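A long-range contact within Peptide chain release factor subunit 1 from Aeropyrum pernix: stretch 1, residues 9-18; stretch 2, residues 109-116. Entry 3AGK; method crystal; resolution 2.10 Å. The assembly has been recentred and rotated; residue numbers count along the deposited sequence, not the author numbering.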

# COMPACT_ATOMS: atom_id res chain seq x y z
N ARG A 9 2.74 10.24 27.28
CA ARG A 9 3.49 11.23 26.49
C ARG A 9 4.21 10.61 25.29
O ARG A 9 4.61 11.33 24.38
CB ARG A 9 4.51 12.00 27.34
CG ARG A 9 3.96 12.99 28.36
CD ARG A 9 5.12 13.76 28.99
NE ARG A 9 4.70 14.70 30.03
CZ ARG A 9 4.65 16.02 29.89
NH1 ARG A 9 4.99 16.59 28.74
NH2 ARG A 9 4.25 16.78 30.90
N LEU A 10 4.40 9.29 25.32
CA LEU A 10 5.04 8.56 24.22
C LEU A 10 4.15 8.43 22.98
O LEU A 10 4.64 8.01 21.92
CB LEU A 10 5.44 7.14 24.65
CG LEU A 10 6.79 6.79 25.27
CD1 LEU A 10 7.93 7.60 24.66
CD2 LEU A 10 6.74 6.99 26.76
N THR A 11 2.86 8.73 23.10
CA THR A 11 1.92 8.49 22.00
C THR A 11 2.11 9.45 20.82
O THR A 11 2.36 10.64 21.00
CB THR A 11 0.45 8.50 22.48
OG1 THR A 11 0.31 7.61 23.59
CG2 THR A 11 -0.48 8.06 21.36
N ILE A 12 2.01 8.91 19.61
CA ILE A 12 2.11 9.71 18.39
C ILE A 12 0.87 9.48 17.54
O ILE A 12 0.21 8.45 17.64
CB ILE A 12 3.34 9.33 17.55
CG1 ILE A 12 3.22 7.89 17.04
CG2 ILE A 12 4.64 9.55 18.35
CD1 ILE A 12 4.41 7.42 16.21
N SER A 13 0.54 10.45 16.70
CA SER A 13 -0.64 10.37 15.86
C SER A 13 -0.36 9.50 14.64
O SER A 13 0.78 9.11 14.40
CB SER A 13 -1.01 11.76 15.37
OG SER A 13 0.05 12.31 14.60
N LYS A 14 -1.40 9.22 13.87
CA LYS A 14 -1.26 8.55 12.60
C LYS A 14 -0.46 9.38 11.60
O LYS A 14 0.23 8.84 10.74
CB LYS A 14 -2.63 8.20 12.02
CG LYS A 14 -3.43 7.28 12.92
CD LYS A 14 -4.73 6.84 12.27
CE LYS A 14 -5.53 5.95 13.21
NZ LYS A 14 -6.70 5.31 12.54
N ARG A 15 -0.54 10.70 11.72
CA ARG A 15 0.21 11.57 10.82
C ARG A 15 1.72 11.45 11.07
O ARG A 15 2.52 11.39 10.13
CB ARG A 15 -0.26 13.02 10.91
CG ARG A 15 0.08 13.72 12.22
CD ARG A 15 -0.05 15.23 12.10
NE ARG A 15 -1.39 15.63 11.70
CZ ARG A 15 -2.35 15.95 12.56
NH1 ARG A 15 -3.55 16.31 12.11
NH2 ARG A 15 -2.12 15.93 13.86
N GLU A 16 2.13 11.40 12.33
CA GLU A 16 3.54 11.21 12.62
C GLU A 16 3.98 9.74 12.43
O GLU A 16 5.09 9.48 11.99
CB GLU A 16 3.90 11.73 14.01
CG GLU A 16 2.79 11.66 15.04
CD GLU A 16 2.91 12.73 16.11
OE1 GLU A 16 2.04 12.81 17.00
OE2 GLU A 16 3.88 13.51 16.05
N LEU A 17 3.09 8.81 12.73
CA LEU A 17 3.41 7.39 12.57
C LEU A 17 3.87 7.10 11.14
O LEU A 17 4.83 6.36 10.92
CB LEU A 17 2.21 6.52 12.92
CG LEU A 17 2.44 5.18 13.64
CD1 LEU A 17 1.33 4.20 13.28
CD2 LEU A 17 3.84 4.54 13.41
N ALA A 18 3.17 7.69 10.17
CA ALA A 18 3.45 7.46 8.75
C ALA A 18 4.77 8.08 8.32
O ALA A 18 5.55 7.46 7.59
CB ALA A 18 2.33 8.00 7.89
N PHE A 109 14.28 3.40 18.35
CA PHE A 109 13.00 4.11 18.26
C PHE A 109 12.05 3.56 19.32
O PHE A 109 11.96 2.35 19.50
CB PHE A 109 12.38 3.97 16.86
CG PHE A 109 13.31 4.38 15.74
CD1 PHE A 109 14.26 3.50 15.26
CD2 PHE A 109 13.22 5.64 15.18
CE1 PHE A 109 15.12 3.87 14.24
CE2 PHE A 109 14.07 6.03 14.15
CZ PHE A 109 15.03 5.14 13.68
N MET A 110 11.38 4.45 20.05
CA MET A 110 10.40 3.99 21.02
C MET A 110 9.19 4.90 21.03
O MET A 110 9.34 6.10 21.09
CB MET A 110 10.98 3.89 22.43
CG MET A 110 9.98 3.23 23.39
SD MET A 110 10.51 3.05 25.10
CE MET A 110 11.01 4.71 25.51
N PHE A 111 7.99 4.34 20.96
CA PHE A 111 6.79 5.17 21.03
C PHE A 111 5.54 4.40 21.40
O PHE A 111 5.54 3.15 21.50
CB PHE A 111 6.56 5.90 19.71
CG PHE A 111 6.39 4.98 18.54
CD1 PHE A 111 5.13 4.64 18.10
CD2 PHE A 111 7.50 4.45 17.90
CE1 PHE A 111 4.96 3.79 17.02
CE2 PHE A 111 7.34 3.59 16.82
CZ PHE A 111 6.06 3.26 16.38
N SER A 112 4.46 5.15 21.63
CA SER A 112 3.15 4.53 21.75
C SER A 112 2.36 4.86 20.48
O SER A 112 2.39 5.99 20.00
CB SER A 112 2.44 4.99 23.02
OG SER A 112 1.21 4.30 23.20
N PRO A 113 1.68 3.87 19.90
CA PRO A 113 0.98 4.07 18.63
C PRO A 113 -0.41 4.70 18.82
O PRO A 113 -0.96 4.62 19.92
CB PRO A 113 0.85 2.64 18.09
CG PRO A 113 0.77 1.79 19.32
CD PRO A 113 1.65 2.46 20.35
N PRO A 114 -0.96 5.32 17.76
CA PRO A 114 -2.27 5.98 17.88
C PRO A 114 -3.34 4.95 18.23
O PRO A 114 -4.36 5.26 18.84
CB PRO A 114 -2.53 6.54 16.48
CG PRO A 114 -1.27 6.36 15.70
CD PRO A 114 -0.49 5.27 16.37
N GLU A 115 -3.06 3.72 17.82
CA GLU A 115 -3.95 2.58 17.97
C GLU A 115 -3.39 1.62 19.02
O GLU A 115 -2.18 1.39 19.07
CB GLU A 115 -4.03 1.84 16.63
CG GLU A 115 -2.68 1.21 16.18
CD GLU A 115 -1.97 2.00 15.08
OE1 GLU A 115 -2.17 3.22 15.00
OE2 GLU A 115 -1.21 1.40 14.30
N PRO A 116 -4.26 1.02 19.84
CA PRO A 116 -3.77 0.06 20.84
C PRO A 116 -3.34 -1.24 20.17
O PRO A 116 -4.10 -1.82 19.40
CB PRO A 116 -5.01 -0.20 21.72
CG PRO A 116 -6.04 0.80 21.29
CD PRO A 116 -5.72 1.18 19.89

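Two stretches whose touching residues are at least 94 apart in sequence meet along a short backbone seam, with a cluster of apolar side chains alongside it; together they bury 537 Å². The seam is a single beta bridge between Thr 11 and Ser 112, whose CA atoms lie 4.2 Å apart. Ser 112 uses both of its backbone polar groups: its N donates to Leu 10 O (2.9 Å, almost straight at 177°), and its O accepts from Ile 12 N (3.0 Å, more bent at 150°). The same carbonyl receives a CA-H...O contact, Thr 11 CA to Ser 112 O, at 3.2 Å. The short side chain of Ser 112, its CB directed toward stretch 1, occupies the space beside the seam: Ser 112 CB lies 4.0 Å from Leu 10 CB and 3.4 Å from Thr 11 OG1.

At one end, Leu 10 points toward stretch 2 and brings its CD1 to 4.3 Å from Met 110 CE, the long, flexible methionine reaching nearer than its sideways CA-to-CB bond would suggest. The Phe 111 ring is the partner of two methyls from stretch 1. Ile 12, in the p rotamer with chi2 t, also starts sideways, but its extended arm carries CD1 to 3.4 Å from Phe 111 CD1. Leu 17, one helical turn beyond Ser 13, adds a second methyl, with CD2 3.9 Å from Phe 111 CE1. Both methyls approach the ring obliquely. The other methyl of Leu 17 has a different neighbour: CD1 lies 3.7 Å from Pro 114 CD, so the forked side chain touches both the aromatic ring and the proline.

Pro 114 is the bump at the other end, and it has the largest area covered by the opposing stretch. Its CG fits against the start of the helix, 3.2 Å from Ile 12 O, 3.4 Å from Lys 14 N and 3.6 Å from Lys 14 CG, where the aliphatic part of the lysine forms a flank. Pro 114 N lies 3.3 Å from Ile 12 O but has no hydrogen to share, so the contact is packing, not a hydrogen bond.

The helix start is braced within its own stretch. Ser 13 N donates to Glu 16 OE1 (2.8 Å), and Ser 13 OG accepts a capping bond from Glu 16 N (3.2 Å), although the hydroxyl's position is less certain. Less comfortably, Glu 115 OE2 lies 3.9 Å from Leu 17 CD1, and both its carboxylate oxygens are buried without a modelled partner.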